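Local coordinates for protein kinase containing Z-DNA binding domains (Danio rerio, PDB 4LB6) that binds left-handed Z-DNA through its N-terminal Zalpha domain and probably phosphorylates the translation initiation factor eIF2alpha, at residues I12-C17 / H45-L49; G24-Q29 / R64-N68. All coordinates share one frame; numbering follows the deposited sequence.

Contact 1 of 2, residues I12-C17 / H45-L49. With nucleotides of chain B.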
loop_
_atom_site.group_PDB
_atom_site.type_symbol
_atom_site.label_atom_id
_atom_site.label_comp_id
_atom_site.label_asym_id
_atom_site.label_seq_id
_atom_site.Cartn_x
_atom_site.Cartn_y
_atom_site.Cartn_z
ATOM N N ILE A 12 -12.305 -8.170 21.544
ATOM C CA ILE A 12 -11.929 -7.919 20.139
ATOM C C ILE A 12 -12.803 -8.754 19.241
ATOM O O ILE A 12 -13.324 -8.274 18.242
ATOM C CB ILE A 12 -10.444 -8.325 19.858
ATOM C CG1 ILE A 12 -9.502 -7.465 20.668
ATOM C CG2 ILE A 12 -10.095 -8.292 18.341
ATOM C CD1 ILE A 12 -9.660 -6.021 20.383
ATOM N N GLU A 13 -12.957 -10.032 19.592
ATOM C CA GLU A 13 -13.671 -10.914 18.692
ATOM C C GLU A 13 -15.127 -10.508 18.660
ATOM O O GLU A 13 -15.716 -10.529 17.605
ATOM C CB GLU A 13 -13.467 -12.408 19.028
ATOM C CG GLU A 13 -12.184 -12.924 18.421
ATOM C CD GLU A 13 -11.784 -14.355 18.750
ATOM O OE1 GLU A 13 -12.614 -15.173 19.176
ATOM O OE2 GLU A 13 -10.591 -14.665 18.532
ATOM N N MET A 14 -15.701 -10.136 19.803
ATOM C CA MET A 14 -17.082 -9.647 19.809
ATOM C C MET A 14 -17.222 -8.412 18.922
ATOM O O MET A 14 -18.201 -8.275 18.153
ATOM C CB MET A 14 -17.535 -9.333 21.248
ATOM C CG MET A 14 -18.838 -8.546 21.302
ATOM S SD MET A 14 -19.341 -8.259 23.006
ATOM C CE MET A 14 -19.151 -9.902 23.684
ATOM N N ARG A 15 -16.253 -7.507 19.030
ATOM C CA ARG A 15 -16.311 -6.260 18.260
ATOM C C ARG A 15 -16.180 -6.500 16.731
ATOM O O ARG A 15 -16.849 -5.861 15.921
ATOM C CB ARG A 15 -15.258 -5.258 18.768
ATOM C CG ARG A 15 -15.682 -4.542 20.112
ATOM C CD ARG A 15 -14.543 -3.585 20.605
ATOM N NE ARG A 15 -14.410 -2.427 19.709
ATOM C CZ ARG A 15 -13.266 -1.812 19.354
ATOM N NH1 ARG A 15 -12.068 -2.218 19.792
ATOM N NH2 ARG A 15 -13.346 -0.771 18.534
ATOM N N ILE A 16 -15.362 -7.465 16.358
ATOM C CA ILE A 16 -15.244 -7.836 14.957
ATOM C C ILE A 16 -16.544 -8.442 14.441
ATOM O O ILE A 16 -17.035 -8.073 13.363
ATOM C CB ILE A 16 -14.108 -8.853 14.753
ATOM C CG1 ILE A 16 -12.776 -8.112 14.992
ATOM C CG2 ILE A 16 -14.123 -9.399 13.261
ATOM C CD1 ILE A 16 -11.482 -9.021 15.112
ATOM N N CYS A 17 -17.116 -9.344 15.230
ATOM C CA CYS A 17 -18.305 -10.029 14.779
ATOM C C CYS A 17 -19.452 -9.035 14.730
ATOM O O CYS A 17 -20.355 -9.131 13.894
ATOM C CB CYS A 17 -18.660 -11.176 15.717
ATOM S SG CYS A 17 -17.530 -12.598 15.461
ATOM N N HIS A 45 -7.562 -12.575 14.549
ATOM C CA HIS A 45 -8.875 -12.993 15.074
ATOM C C HIS A 45 -9.846 -13.474 14.006
ATOM O O HIS A 45 -10.635 -14.372 14.289
ATOM C CB HIS A 45 -9.466 -11.893 15.979
ATOM C CG HIS A 45 -8.727 -11.779 17.277
ATOM N ND1 HIS A 45 -8.852 -12.718 18.290
ATOM C CD2 HIS A 45 -7.800 -10.891 17.701
ATOM C CE1 HIS A 45 -8.068 -12.378 19.297
ATOM N NE2 HIS A 45 -7.422 -11.269 18.970
ATOM N N LEU A 46 -9.816 -12.890 12.796
ATOM C CA LEU A 46 -10.699 -13.382 11.732
ATOM C C LEU A 46 -10.365 -14.832 11.384
ATOM O O LEU A 46 -11.273 -15.688 11.252
ATOM C CB LEU A 46 -10.515 -12.520 10.466
ATOM C CG LEU A 46 -11.301 -11.202 10.553
ATOM C CD1 LEU A 46 -10.838 -10.270 9.389
ATOM C CD2 LEU A 46 -12.794 -11.404 10.447
ATOM N N TYR A 47 -9.063 -15.114 11.252
ATOM C CA TYR A 47 -8.630 -16.491 10.906
ATOM C C TYR A 47 -9.004 -17.448 12.029
ATOM O O TYR A 47 -9.508 -18.567 11.787
ATOM C CB TYR A 47 -7.130 -16.577 10.524
ATOM C CG TYR A 47 -6.947 -16.134 9.080
ATOM C CD1 TYR A 47 -6.711 -14.780 8.761
ATOM C CD2 TYR A 47 -7.168 -17.042 8.024
ATOM C CE1 TYR A 47 -6.611 -14.364 7.422
ATOM C CE2 TYR A 47 -7.058 -16.647 6.687
ATOM C CZ TYR A 47 -6.812 -15.308 6.376
ATOM O OH TYR A 47 -6.676 -14.939 5.035
ATOM N N SER A 48 -8.791 -17.022 13.267
ATOM C CA SER A 48 -9.265 -17.819 14.429
ATOM C C SER A 48 -10.784 -18.056 14.470
ATOM O O SER A 48 -11.253 -19.166 14.813
ATOM C CB SER A 48 -8.830 -17.170 15.744
ATOM O OG SER A 48 -9.451 -17.860 16.819
ATOM N N LEU A 49 -11.555 -17.012 14.179
ATOM C CA LEU A 49 -13.013 -17.161 14.125
ATOM C C LEU A 49 -13.445 -18.028 12.946
ATOM O O LEU A 49 -14.494 -18.659 12.985
ATOM C CB LEU A 49 -13.697 -15.807 14.003
ATOM C CG LEU A 49 -13.650 -14.925 15.222
ATOM C CD1 LEU A 49 -13.839 -13.435 14.890
ATOM C CD2 LEU A 49 -14.731 -15.438 16.192
ATOM P P DG B 5 -1.589 -9.539 8.586
ATOM O OP1 DG B 5 -2.645 -8.671 8.038
ATOM O OP2 DG B 5 -0.429 -9.019 9.393
ATOM O "O5'" DG B 5 -2.301 -10.695 9.397
ATOM C "C5'" DG B 5 -1.513 -11.720 10.165
ATOM C "C4'" DG B 5 -2.422 -12.833 10.633
ATOM O "O4'" DG B 5 -3.066 -13.491 9.536
ATOM C "C3'" DG B 5 -1.594 -13.973 11.304
ATOM O "O3'" DG B 5 -1.652 -13.640 12.699
ATOM C "C2'" DG B 5 -2.431 -15.192 11.030
ATOM C "C1'" DG B 5 -3.216 -14.905 9.754
ATOM N N9 DG B 5 -2.761 -15.523 8.502
ATOM C C8 DG B 5 -3.560 -16.261 7.677
ATOM N N7 DG B 5 -2.979 -16.637 6.549
ATOM C C5 DG B 5 -1.674 -16.167 6.663
ATOM C C6 DG B 5 -0.610 -16.247 5.719
ATOM O O6 DG B 5 -0.622 -16.798 4.620
ATOM N N1 DG B 5 0.546 -15.580 6.135
ATOM C C2 DG B 5 0.607 -14.863 7.318
ATOM N N2 DG B 5 1.781 -14.224 7.575
ATOM N N3 DG B 5 -0.440 -14.786 8.191
ATOM C C4 DG B 5 -1.543 -15.434 7.804
ATOM P P DC B 4 -4.877 -11.705 3.961
ATOM O OP1 DC B 4 -6.006 -12.522 4.576
ATOM O OP2 DC B 4 -4.807 -10.207 4.299
ATOM O "O5'" DC B 4 -3.586 -12.399 4.453
ATOM C "C5'" DC B 4 -3.352 -12.734 5.902
ATOM C "C4'" DC B 4 -1.995 -12.328 6.420
ATOM O "O4'" DC B 4 -0.992 -13.066 5.619
ATOM C "C3'" DC B 4 -1.669 -10.820 6.231
ATOM O "O3'" DC B 4 -0.910 -10.292 7.347
ATOM C "C2'" DC B 4 -0.771 -10.843 4.937
ATOM C "C1'" DC B 4 -0.019 -12.141 5.223
ATOM N N1 DC B 4 0.559 -12.644 3.963
ATOM C C2 DC B 4 1.856 -12.295 3.636
ATOM O O2 DC B 4 2.505 -11.613 4.403
ATOM N N3 DC B 4 2.368 -12.698 2.440
ATOM C C4 DC B 4 1.595 -13.414 1.595
ATOM N N4 DC B 4 2.233 -13.781 0.423
ATOM C C5 DC B 4 0.238 -13.740 1.882
ATOM C C6 DC B 4 -0.225 -13.319 3.069
HETATM O O HOH W 1 -12.212 -17.913 17.758
#

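Contact 2 of 2, residues G24-Q29 / R64-N68. With nucleotides of chain B.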
loop_
_atom_site.group_PDB
_atom_site.type_symbol
_atom_site.label_atom_id
_atom_site.label_comp_id
_atom_site.label_asym_id
_atom_site.label_seq_id
_atom_site.Cartn_x
_atom_site.Cartn_y
_atom_site.Cartn_z
ATOM N N GLY A 24 -22.308 -6.671 7.052
ATOM C CA GLY A 24 -22.145 -7.751 6.105
ATOM C C GLY A 24 -20.714 -7.837 5.574
ATOM O O GLY A 24 -19.749 -7.436 6.248
ATOM N N ARG A 25 -20.600 -8.358 4.351
ATOM C CA ARG A 25 -19.321 -8.636 3.699
ATOM C C ARG A 25 -18.373 -7.464 3.858
ATOM O O ARG A 25 -18.709 -6.351 3.468
ATOM C CB ARG A 25 -19.551 -8.944 2.201
ATOM C CG ARG A 25 -19.997 -10.385 1.918
ATOM C CD ARG A 25 -20.612 -10.598 0.542
ATOM N NE ARG A 25 -19.613 -10.660 -0.523
ATOM C CZ ARG A 25 -18.713 -11.637 -0.662
ATOM N NH1 ARG A 25 -18.662 -12.655 0.205
ATOM N NH2 ARG A 25 -17.850 -11.588 -1.670
ATOM N N SER A 26 -17.184 -7.723 4.429
ATOM C CA SER A 26 -16.201 -6.684 4.686
ATOM C C SER A 26 -14.782 -7.213 4.545
ATOM O O SER A 26 -14.527 -8.426 4.743
ATOM C CB SER A 26 -16.377 -6.176 6.109
ATOM O OG SER A 26 -17.697 -5.766 6.322
ATOM N N THR A 27 -13.853 -6.318 4.203
ATOM C CA THR A 27 -12.430 -6.657 4.206
ATOM C C THR A 27 -11.832 -6.291 5.568
ATOM O O THR A 27 -12.451 -5.566 6.376
ATOM C CB THR A 27 -11.663 -5.872 3.126
ATOM O OG1 THR A 27 -11.756 -4.478 3.450
ATOM C CG2 THR A 27 -12.300 -6.138 1.723
ATOM N N VAL A 28 -10.650 -6.822 5.850
ATOM C CA VAL A 28 -9.984 -6.474 7.107
ATOM C C VAL A 28 -9.755 -4.950 7.194
ATOM O O VAL A 28 -9.751 -4.362 8.280
ATOM C CB VAL A 28 -8.652 -7.255 7.308
ATOM C CG1 VAL A 28 -7.581 -6.952 6.171
ATOM C CG2 VAL A 28 -8.094 -7.049 8.774
ATOM N N GLN A 29 -9.541 -4.316 6.051
ATOM C CA GLN A 29 -9.259 -2.903 6.063
ATOM C C GLN A 29 -10.473 -2.103 6.586
ATOM O O GLN A 29 -10.329 -1.219 7.462
ATOM C CB GLN A 29 -8.837 -2.445 4.653
ATOM C CG GLN A 29 -7.386 -2.877 4.252
ATOM C CD GLN A 29 -7.259 -4.322 3.746
ATOM O OE1 GLN A 29 -8.250 -5.013 3.526
ATOM N NE2 GLN A 29 -6.021 -4.774 3.527
ATOM N N ARG A 64 -8.474 -8.898 -1.926
ATOM C CA ARG A 64 -8.704 -8.909 -0.504
ATOM C C ARG A 64 -9.728 -9.949 -0.191
ATOM O O ARG A 64 -10.795 -9.926 -0.772
ATOM C CB ARG A 64 -9.251 -7.562 -0.057
ATOM C CG ARG A 64 -8.475 -6.413 -0.613
ATOM C CD ARG A 64 -8.688 -5.201 0.264
ATOM N NE ARG A 64 -7.401 -4.537 0.344
ATOM C CZ ARG A 64 -7.249 -3.257 0.613
ATOM N NH1 ARG A 64 -8.315 -2.503 0.796
ATOM N NH2 ARG A 64 -6.017 -2.769 0.686
ATOM N N PRO A 65 -9.423 -10.839 0.759
ATOM C CA PRO A 65 -10.472 -11.747 1.206
ATOM C C PRO A 65 -11.611 -10.898 1.742
ATOM O O PRO A 65 -11.381 -9.757 2.183
ATOM C CB PRO A 65 -9.811 -12.536 2.337
ATOM C CG PRO A 65 -8.292 -12.459 2.011
ATOM C CD PRO A 65 -8.133 -11.083 1.427
ATOM N N VAL A 66 -12.817 -11.424 1.614
ATOM C CA VAL A 66 -13.988 -10.751 2.127
ATOM C C VAL A 66 -14.632 -11.631 3.153
ATOM O O VAL A 66 -14.890 -12.816 2.916
ATOM C CB VAL A 66 -14.977 -10.423 0.973
ATOM C CG1 VAL A 66 -16.294 -10.039 1.527
ATOM C CG2 VAL A 66 -14.397 -9.279 0.082
ATOM N N TRP A 67 -14.940 -11.039 4.305
ATOM C CA TRP A 67 -15.351 -11.803 5.464
ATOM C C TRP A 67 -16.836 -11.589 5.733
ATOM O O TRP A 67 -17.335 -10.515 5.470
ATOM C CB TRP A 67 -14.534 -11.351 6.675
ATOM C CG TRP A 67 -13.072 -11.669 6.495
ATOM C CD1 TRP A 67 -12.118 -10.874 5.952
ATOM C CD2 TRP A 67 -12.434 -12.886 6.848
ATOM N NE1 TRP A 67 -10.868 -11.530 5.964
ATOM C CE2 TRP A 67 -11.061 -12.784 6.480
ATOM C CE3 TRP A 67 -12.894 -14.072 7.426
ATOM C CZ2 TRP A 67 -10.139 -13.820 6.712
ATOM C CZ3 TRP A 67 -11.995 -15.091 7.634
ATOM C CH2 TRP A 67 -10.639 -14.960 7.277
ATOM N N ASN A 68 -17.509 -12.603 6.260
ATOM C CA ASN A 68 -18.864 -12.414 6.763
ATOM C C ASN A 68 -19.177 -13.415 7.867
ATOM O O ASN A 68 -18.443 -14.364 8.094
ATOM C CB ASN A 68 -19.863 -12.549 5.612
ATOM C CG ASN A 68 -21.169 -11.818 5.887
ATOM O OD1 ASN A 68 -21.375 -11.287 6.982
ATOM N ND2 ASN A 68 -22.065 -11.812 4.904
ATOM P P DG B 3 -4.419 -6.616 -0.280
ATOM O OP1 DG B 3 -5.026 -6.240 -1.607
ATOM O OP2 DG B 3 -4.844 -6.070 1.013
ATOM O "O5'" DG B 3 -4.724 -8.200 -0.331
ATOM C "C5'" DG B 3 -4.229 -9.031 0.758
ATOM C "C4'" DG B 3 -4.313 -10.487 0.387
ATOM O "O4'" DG B 3 -3.610 -10.799 -0.893
ATOM C "C3'" DG B 3 -3.774 -11.396 1.522
ATOM O "O3'" DG B 3 -4.913 -11.769 2.388
ATOM C "C2'" DG B 3 -3.355 -12.648 0.700
ATOM C "C1'" DG B 3 -3.031 -12.113 -0.741
ATOM N N9 DG B 3 -1.613 -11.928 -1.129
ATOM C C8 DG B 3 -1.022 -12.346 -2.293
ATOM N N7 DG B 3 0.234 -12.022 -2.394
ATOM C C5 DG B 3 0.496 -11.263 -1.243
ATOM C C6 DG B 3 1.688 -10.646 -0.862
ATOM O O6 DG B 3 2.725 -10.615 -1.503
ATOM N N1 DG B 3 1.597 -9.978 0.362
ATOM C C2 DG B 3 0.407 -9.923 1.040
ATOM N N2 DG B 3 0.489 -9.189 2.139
ATOM N N3 DG B 3 -0.769 -10.506 0.678
ATOM C C4 DG B 3 -0.612 -11.206 -0.442
HETATM O O HOH W 2 -9.433 -8.967 3.986
#

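Contact 1 of 2, residues I12-C17 / H45-L49
H45 and E13 meet in a single directed bond: the ring nitrogen ND1 of H45 donates to OE2 of E13 at 2.6 Å with an N-H...O angle of 166°. The carboxylate oxygen lies almost in the plane of the imidazole and receives the proton on its anti lone pair, while the two flat groups are turned 69° apart. The chain of E13, extended beyond CG, carries the carboxylate to H45; alongside, it runs antiparallel to the side chain of L49, and its other oxygen, OE1, rests 3.7 Å from CD2 of L49. A water donates to OE1 and is hydrogen-bonded to OG of S48, so both carboxylate oxygens are engaged and the group's rotation is probably restrained. Aliphatic groups of helix 10-23 also pack on H45. CG2 of I12 comes to 3.5 Å from CD2 of H45, with CB of the same isoleucine over one ring face towards its rim, and CD1 of I16 lies 3.6 Å from CB of H45. Deeper in, CG2 of I16 touches CD2 of L46 at 3.7 Å. Separately, SG of C17 touches CD1 of L49.

Two residues after H45, on another side of the helix, Y47 meets the DNA. Its hydroxyl donates to OP1 of DC4 of chain B at 2.5 Å, and the C8 edge of the guanine of DG5 of chain B points at the ring face, a CH-pi arrangement. A leucine in its place would probably leave that phosphate oxygen without its hydroxyl donor and the C8 edge without its aromatic face.

The axes of segments 12-17 and 45-49, on helix 10-23 and recognition helix 39-51 of this winged helix-turn-helix domain, cross at -83°. Helix 28-35 adjoins them through L35 against I16 and I31 against L46, while strand 55-58 receives L49 on V55.

Contact 2 of 2, residues G24-Q29 / R64-N68
S26 and W67 form a single antiparallel bridge, a hydrogen-bonded pair that ties the segment leading into helix 28-35 to strand 66-69 in the wing of a winged helix-turn-helix domain. Two backbone bonds make it: S26 N to W67 O at 3.0 Å, and W67 N to S26 O at 2.7 Å. CA-H...O contacts reinforce both carbonyls, from CA of R25 to W67 O and from CA of V66 to S26 O. Just before the bridge, G24 leaves the preceding helix with a positive phi, and OG of S26 bonds back to its carbonyl oxygen at 2.6 Å. Just after it, T27 occupies the N-cap of the next helix. A water spans the following step, accepting from N of V28 and donating to O of P65.

Packing centres on V66, whose CG1 methyl lies against one face of the R25 guanidinium, 3.6 Å from CZ of R25, and also meets CB of R25; the arginine's bend at chi3 folds the group back over the methyl. CG2 of T27 rests near CB of R64. The indole of W67 turns its edge to the S26 carbonyl.

Polar chemistry takes over at the DNA. The Q29 amide and R64 guanidinium stack with planes 8° apart, Q29 CD lying 3.3 Å from R64 CZ; the bend of Q29 at chi2 brings its amide across that face. Both converge on one phosphate, whose negative charge is likely to favour their close approach. R64 NE bonds OP2 of DG3 of chain B at 3.1 Å with an angle of 148°, whereas Q29 NE2 reaches the same oxygen, also at 3.1 Å, through a weak bond bent to 121°.

The two contacts illustrate how a small winged helix-turn-helix domain combines a hydrophobic interior with a DNA-binding surface; both are partly buried. Contact 1 crosses two helices, joining a central carboxylate-imidazole bond to the buried side chains of I16, L46 and L49. Contact 2 instead relies on backbone pairing between a loop and a strand, and becomes charged where it meets the phosphates. They share helix 28-35, which contact 2 enters and contact 1 touches through L35 and I31. Although on opposite sides of the chain's centre, they touch: the Y47 and W67 rings pack edge-to-face, and L46 abuts the indole. Both present residues to the same DNA strand, chain B.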